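Side-chain contacts in 3-Hydroxyacyl-CoA dehydrogenase (PDB 4PZC), which probably catalyses the NAD-dependent interconversion of (S)-3-hydroxyacyl-CoA thioesters such as (S)-3-hydroxybutyryl-CoA and the corresponding 3-ketoacyl-CoA: residues N16-A19 with Q20-V24; L96-K99 with I100-I104; T130-A133 with D134-I137. All blocks are in the same frame, centred on the assembly; numbering follows the deposited sequence.

Contact 1: residues N16-A19 with Q20-V24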
loop_
_atom_site.group_PDB
_atom_site.type_symbol
_atom_site.label_atom_id
_atom_site.label_comp_id
_atom_site.label_asym_id
_atom_site.label_seq_id
_atom_site.Cartn_x
_atom_site.Cartn_y
_atom_site.Cartn_z
ATOM N N ASN A 16 -5.536 11.651 25.520
ATOM C CA ASN A 16 -6.937 12.035 25.367
ATOM C C ASN A 16 -7.570 11.219 24.272
ATOM O O ASN A 16 -8.722 10.786 24.419
ATOM C CB ASN A 16 -7.194 13.522 25.097
ATOM C CG ASN A 16 -6.032 14.227 24.484
ATOM O OD1 ASN A 16 -5.152 14.692 25.200
ATOM N ND2 ASN A 16 -6.035 14.353 23.156
ATOM N N GLY A 17 -6.826 11.010 23.182
ATOM C CA GLY A 17 -7.281 10.121 22.114
ATOM C C GLY A 17 -7.987 8.915 22.721
ATOM O O GLY A 17 -9.171 8.669 22.461
ATOM N N ILE A 18 -7.272 8.195 23.581
ATOM C CA ILE A 18 -7.811 6.979 24.185
ATOM C C ILE A 18 -8.920 7.354 25.151
ATOM O O ILE A 18 -9.969 6.697 25.207
ATOM C CB ILE A 18 -6.791 6.178 25.024
ATOM C CG1 ILE A 18 -5.380 6.160 24.432
ATOM C CG2 ILE A 18 -7.307 4.764 25.214
ATOM C CD1 ILE A 18 -5.336 5.747 22.988
ATOM N N ALA A 19 -8.659 8.397 25.934
ATOM C CA ALA A 19 -9.616 8.872 26.930
ATOM C C ALA A 19 -10.977 9.066 26.271
ATOM O O ALA A 19 -11.938 8.339 26.555
ATOM C CB ALA A 19 -9.129 10.170 27.565
ATOM N N GLN A 20 -11.018 10.023 25.353
ATOM C CA GLN A 20 -12.198 10.292 24.580
ATOM C C GLN A 20 -12.899 9.015 24.157
ATOM O O GLN A 20 -14.102 8.857 24.382
ATOM C CB GLN A 20 -11.809 11.099 23.341
ATOM C CG GLN A 20 -12.934 11.236 22.332
ATOM C CD GLN A 20 -12.771 12.444 21.449
ATOM O OE1 GLN A 20 -11.939 13.313 21.711
ATOM N NE2 GLN A 20 -13.568 12.510 20.396
ATOM N N ALA A 21 -12.131 8.113 23.551
ATOM C CA ALA A 21 -12.691 6.945 22.859
ATOM C C ALA A 21 -13.458 6.053 23.793
ATOM O O ALA A 21 -14.451 5.452 23.408
ATOM C CB ALA A 21 -11.589 6.148 22.183
ATOM N N CYS A 22 -12.961 5.960 25.015
ATOM C CA CYS A 22 -13.655 5.245 26.061
ATOM C C CYS A 22 -14.895 6.033 26.475
ATOM O O CYS A 22 -16.004 5.502 26.489
ATOM C CB CYS A 22 -12.740 5.067 27.282
ATOM S SG CYS A 22 -11.041 4.501 26.996
ATOM N N ALA A 23 -14.688 7.306 26.802
ATOM C CA ALA A 23 -15.715 8.157 27.400
ATOM C C ALA A 23 -17.023 8.139 26.630
ATOM O O ALA A 23 -18.091 7.918 27.209
ATOM C CB ALA A 23 -15.210 9.576 27.491
ATOM N N VAL A 24 -16.936 8.356 25.323
ATOM C CA VAL A 24 -18.127 8.360 24.472
ATOM C C VAL A 24 -18.849 7.013 24.476
ATOM O O VAL A 24 -20.043 6.938 24.200
ATOM C CB VAL A 24 -17.796 8.742 23.017
ATOM C CG1 VAL A 24 -17.052 10.080 22.969
ATOM C CG2 VAL A 24 -17.016 7.622 22.327
#

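Contact 2: residues L96-K99 with I100-I104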
loop_
_atom_site.group_PDB
_atom_site.type_symbol
_atom_site.label_atom_id
_atom_site.label_comp_id
_atom_site.label_asym_id
_atom_site.label_seq_id
_atom_site.Cartn_x
_atom_site.Cartn_y
_atom_site.Cartn_z
ATOM N N LEU A 96 12.502 5.957 30.292
ATOM C CA LEU A 96 11.382 6.622 30.949
ATOM C C LEU A 96 10.124 5.740 30.954
ATOM O O LEU A 96 9.477 5.568 31.992
ATOM C CB LEU A 96 11.090 7.989 30.325
ATOM C CG LEU A 96 9.962 8.756 31.049
ATOM C CD1 LEU A 96 10.426 9.311 32.398
ATOM C CD2 LEU A 96 9.386 9.861 30.185
ATOM N N LYS A 97 9.792 5.185 29.797
ATOM C CA LYS A 97 8.691 4.235 29.694
ATOM C C LYS A 97 8.717 3.244 30.843
ATOM O O LYS A 97 7.692 3.045 31.499
ATOM C CB LYS A 97 8.757 3.469 28.366
ATOM C CG LYS A 97 7.423 2.924 27.867
ATOM C CD LYS A 97 7.384 2.952 26.338
ATOM C CE LYS A 97 6.020 2.590 25.761
ATOM N NZ LYS A 97 5.058 3.720 25.626
ATOM N N VAL A 98 9.884 2.633 31.081
ATOM C CA VAL A 98 10.043 1.629 32.153
ATOM C C VAL A 98 9.565 2.214 33.481
ATOM O O VAL A 98 8.562 1.759 34.054
ATOM C CB VAL A 98 11.520 1.122 32.274
ATOM C CG1 VAL A 98 11.796 0.458 33.616
ATOM C CG2 VAL A 98 11.857 0.146 31.149
ATOM N N LYS A 99 10.282 3.238 33.947
ATOM C CA LYS A 99 9.986 3.880 35.225
ATOM C C LYS A 99 8.479 4.001 35.440
ATOM O O LYS A 99 7.946 3.511 36.437
ATOM C CB LYS A 99 10.641 5.257 35.284
ATOM C CG LYS A 99 12.048 5.251 35.857
ATOM C CD LYS A 99 12.949 6.283 35.167
ATOM C CE LYS A 99 14.395 6.228 35.667
ATOM N NZ LYS A 99 15.361 6.077 34.532
ATOM N N ILE A 100 7.798 4.625 34.483
ATOM C CA ILE A 100 6.347 4.769 34.548
ATOM C C ILE A 100 5.627 3.457 34.850
ATOM O O ILE A 100 4.771 3.412 35.735
ATOM C CB ILE A 100 5.750 5.345 33.256
ATOM C CG1 ILE A 100 6.300 6.753 32.974
ATOM C CG2 ILE A 100 4.227 5.389 33.350
ATOM C CD1 ILE A 100 6.185 7.168 31.521
ATOM N N LEU A 101 5.971 2.396 34.132
ATOM C CA LEU A 101 5.287 1.113 34.310
ATOM C C LEU A 101 5.596 0.481 35.672
ATOM O O LEU A 101 4.717 -0.083 36.316
ATOM C CB LEU A 101 5.621 0.160 33.166
ATOM C CG LEU A 101 5.148 0.622 31.776
ATOM C CD1 LEU A 101 5.800 -0.219 30.699
ATOM C CD2 LEU A 101 3.638 0.596 31.581
ATOM N N LYS A 102 6.832 0.600 36.128
ATOM C CA LYS A 102 7.165 0.214 37.490
ATOM C C LYS A 102 6.295 1.011 38.476
ATOM O O LYS A 102 5.639 0.445 39.346
ATOM C CB LYS A 102 8.630 0.506 37.765
ATOM C CG LYS A 102 9.604 -0.368 37.008
ATOM C CD LYS A 102 9.913 -1.611 37.813
ATOM C CE LYS A 102 11.077 -2.369 37.212
ATOM N NZ LYS A 102 12.325 -1.553 37.168
ATOM N N GLN A 103 6.294 2.333 38.321
ATOM C CA GLN A 103 5.467 3.213 39.137
ATOM C C GLN A 103 4.028 2.718 39.092
ATOM O O GLN A 103 3.454 2.388 40.129
ATOM C CB GLN A 103 5.564 4.655 38.630
ATOM C CG GLN A 103 4.981 5.736 39.531
ATOM C CD GLN A 103 4.741 7.037 38.760
ATOM O OE1 GLN A 103 5.683 7.630 38.235
ATOM N NE2 GLN A 103 3.474 7.464 38.660
ATOM N N ILE A 104 3.458 2.626 37.898
ATOM C CA ILE A 104 2.108 2.095 37.756
ATOM C C ILE A 104 1.945 0.740 38.455
ATOM O O ILE A 104 0.985 0.535 39.203
ATOM C CB ILE A 104 1.726 1.904 36.284
ATOM C CG1 ILE A 104 1.653 3.251 35.554
ATOM C CG2 ILE A 104 0.386 1.178 36.170
ATOM C CD1 ILE A 104 1.771 3.117 34.044
#

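Contact 3: residues T130-A133 with D134-I137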
loop_
_atom_site.group_PDB
_atom_site.type_symbol
_atom_site.label_atom_id
_atom_site.label_comp_id
_atom_site.label_asym_id
_atom_site.label_seq_id
_atom_site.Cartn_x
_atom_site.Cartn_y
_atom_site.Cartn_z
ATOM N N THR A 130 7.455 -5.406 34.834
ATOM C CA THR A 130 6.378 -5.416 35.809
ATOM C C THR A 130 6.472 -6.656 36.692
ATOM O O THR A 130 7.216 -7.586 36.397
ATOM C CB THR A 130 4.986 -5.379 35.168
ATOM O OG1 THR A 130 4.677 -6.651 34.590
ATOM C CG2 THR A 130 4.890 -4.281 34.136
ATOM N N SER A 131 5.707 -6.656 37.779
ATOM C CA SER A 131 5.685 -7.772 38.729
ATOM C C SER A 131 4.758 -8.903 38.291
ATOM O O SER A 131 4.933 -10.033 38.736
ATOM C CB SER A 131 5.229 -7.294 40.102
ATOM O OG SER A 131 3.833 -7.063 40.094
ATOM N N ARG A 132 3.746 -8.593 37.478
ATOM C CA ARG A 132 2.935 -9.629 36.815
ATOM C C ARG A 132 2.928 -9.354 35.300
ATOM O O ARG A 132 2.106 -8.596 34.774
ATOM C CB ARG A 132 1.496 -9.705 37.376
ATOM C CG ARG A 132 1.359 -10.150 38.842
ATOM C CD ARG A 132 1.317 -11.664 39.059
ATOM N NE ARG A 132 0.292 -12.353 38.258
ATOM C CZ ARG A 132 -1.018 -12.410 38.533
ATOM N NH1 ARG A 132 -1.533 -11.808 39.604
ATOM N NH2 ARG A 132 -1.834 -13.073 37.718
ATOM N N ALA A 133 3.881 -9.969 34.606
ATOM C CA ALA A 133 3.957 -9.897 33.150
ATOM C C ALA A 133 2.671 -10.379 32.471
ATOM O O ALA A 133 2.192 -9.727 31.555
ATOM C CB ALA A 133 5.140 -10.709 32.666
ATOM N N ASP A 134 2.098 -11.494 32.930
ATOM C CA ASP A 134 0.903 -12.050 32.296
ATOM C C ASP A 134 -0.265 -11.069 32.250
ATOM O O ASP A 134 -1.193 -11.206 31.440
ATOM C CB ASP A 134 0.465 -13.342 32.981
ATOM C CG ASP A 134 -0.322 -13.094 34.260
ATOM O OD1 ASP A 134 0.342 -12.750 35.265
ATOM O OD2 ASP A 134 -1.582 -13.263 34.256
ATOM N N ARG A 135 -0.218 -10.079 33.125
ATOM C CA ARG A 135 -1.207 -9.007 33.117
ATOM C C ARG A 135 -0.739 -7.808 32.275
ATOM O O ARG A 135 -1.373 -6.764 32.291
ATOM C CB ARG A 135 -1.520 -8.579 34.558
ATOM C CG ARG A 135 -2.225 -9.645 35.379
ATOM C CD ARG A 135 -3.720 -9.598 35.111
ATOM N NE ARG A 135 -4.274 -10.923 34.837
ATOM C CZ ARG A 135 -5.427 -11.151 34.212
ATOM N NH1 ARG A 135 -6.192 -10.143 33.787
ATOM N NH2 ARG A 135 -5.817 -12.404 34.009
ATOM N N PHE A 136 0.354 -7.963 31.528
ATOM C CA PHE A 136 0.857 -6.886 30.691
ATOM C C PHE A 136 0.615 -7.189 29.227
ATOM O O PHE A 136 0.893 -8.297 28.771
ATOM C CB PHE A 136 2.349 -6.659 30.909
ATOM C CG PHE A 136 2.868 -5.458 30.183
ATOM C CD1 PHE A 136 2.797 -4.214 30.753
ATOM C CD2 PHE A 136 3.382 -5.568 28.909
ATOM C CE1 PHE A 136 3.250 -3.104 30.072
ATOM C CE2 PHE A 136 3.836 -4.462 28.220
ATOM C CZ PHE A 136 3.769 -3.228 28.802
ATOM N N ILE A 137 0.136 -6.193 28.492
ATOM C CA ILE A 137 -0.152 -6.359 27.077
ATOM C C ILE A 137 0.221 -5.069 26.348
ATOM O O ILE A 137 0.366 -4.036 26.982
ATOM C CB ILE A 137 -1.639 -6.671 26.871
ATOM C CG1 ILE A 137 -1.859 -7.363 25.527
ATOM C CG2 ILE A 137 -2.468 -5.395 26.952
ATOM C CD1 ILE A 137 -3.306 -7.698 25.231
#

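Contact 1: residues N16-A19 with Q20-V24
Ile18 and Cys22, one helical turn apart, make the apolar side-chain contact of this stretch: the methyl CG2 of Ile18 lies 4.1 Å from SG of Cys22. That sulfur is swung back along the helix, anti to its own carbonyl carbon (chi1 -46°), which brings SG to 3.0 Å from the carbonyl O of Ile18. The other side chains mostly lean on backbone. CB of Gln20 sits 3.3 Å from O of Asn16, and CB of Ala21 rests against the carbonyl oxygens of Gly17 and Ile18.

The polar part is the helical ladder itself. Gln20 N bonds to Asn16 O, Ala21 N to Gly17 O, and Cys22 N to Ile18 O. The rung from Ala23 N to Ala19 O, 2.9 Å, is nearly straight at 171°. Ala19 O also takes a weak second bond from Cys22 N, so two donors share this oxygen.

Helix 13-23 follows strand 5-9 in the Rossmann fold; the motif glycines, Gly10 and Gly12 in the turn and Gly15 in the first turn of the helix, belong to the predicted NAD site. Ala19 packs on Ile8, Val29 and Met31 of the two strands that flank the helix in this beta-alpha-beta unit. Gln20, its chain extended, reaches Val46, Leu50 and Leu53 of helix 36-54 and gives a weak hydrogen bond to Ser49, a predicted CoA-binding residue.

Contact 2: residues L96-K99 with I100-I104
Ile100 packs back on Leu96 one turn earlier in helix 94-107, the connection between strands 85-88 and 113-117 in a beta-alpha-beta unit of the Rossmann fold. Its CD1 meets CG of Leu96 at 4.1 Å, the two side chains crossing at a slant. With CG1 anti to the carbonyl carbon (chi1 -61°), the ethyl branch runs back over the preceding turn, and CG1 comes 3.5 Å from O of Leu96. That same oxygen accepts the backbone bond from Ile100 N. Beyond the helix, Ile100 reaches Val9 and Glu88 in the sheet.

Lys99 contributes mainly through its main chain. Its carbonyl O takes a nearly linear bond from Gln103 N, 2.8 Å long at 177°, and CB of Lys102 lies against the same oxygen. Lys97, by contrast, sends its amine to the sheet side, where NZ forms a salt bridge with Glu88 and hydrogen bonds to the carbonyls of Thr91 and Asn117; Lys97 is a predicted NAD-binding residue.

Val98 lies alongside Lys102, both pointing the same way. Bends at chi2 and chi4 (60°) turn the lysine chain out and back again, so that CG1 of Val98 lies 4.1 Å from both CG and NZ of Lys102.

Contact 3: residues T130-A133 with D134-I137
Thr130 and Phe136 meet on the packed side, the threonine methyl CG2 lying 4.0 Å from CD1 of the ring and the two side chains crossing at about a right angle. Thr130 OG1 is held by the carbonyl of Ala127. With CG anti to the backbone N (chi1 -173°), the phenylalanine ring is carried inward onto Ile123, Leu126 and Ala127 of helix 123-127 and onto Ile114 and Ser116 of the neighbouring strand. Its CB, meanwhile, sits 3.1 Å from O of Ala133.

Between the two sides the chain turns. Arg135 N bonds to Arg132 O and Phe136 N to Ala133 O, each donor standing well above the carbonyl plane. This turn delivers the chain from the loop after helix 123-127 into strand 136-141, which pairs with strand 113-117 in the Rossmann-type sheet.

The outer side is looser and carries charge. Arg132 NE reaches the syn lone pair of Asp134 OD1 at 3.0 Å, the oxygen lying 25° out of the guanidinium plane, whereas NH2 makes weak bonds to OD1 and OD2. The carboxylate and guanidinium planes are 18° apart. Arg135 completes the salt-bridge network, its NE making a long ion pair with Asp134 OD2, 3.6 Å away. With Arg132 NH2 only 4.3 Å from Arg135 NE, the carboxylate they share probably eases the like charges. CG of Arg135 stands over one face of the Arg132 guanidinium, 4.2 Å from NH2.

Overall arrangement
All three contacts are local and belong to the NAD-binding domain. Contacts 2 and 3 are neighbours, with centres 13 Å apart: Leu101 CD1 of helix 94-107 packs 3.9 Å from Phe136 CE1. Contact 1 stands apart, its centre 22 Å from contact 2 and 24 Å from contact 3, with nearest atoms about 11 Å from either. Contacts 1 and 2 border the cofactor region: the side chain of Asn16 is about 4 Å from Gly12, a predicted NAD-binding residue, and that of Lys97 about 4 Å from Glu92, seen to bind NAD, although none is bound to this chain. Contact 3 stands further back, the Phe136 side chain about 7 Å from Lys97's and about 11 Å from Glu92's.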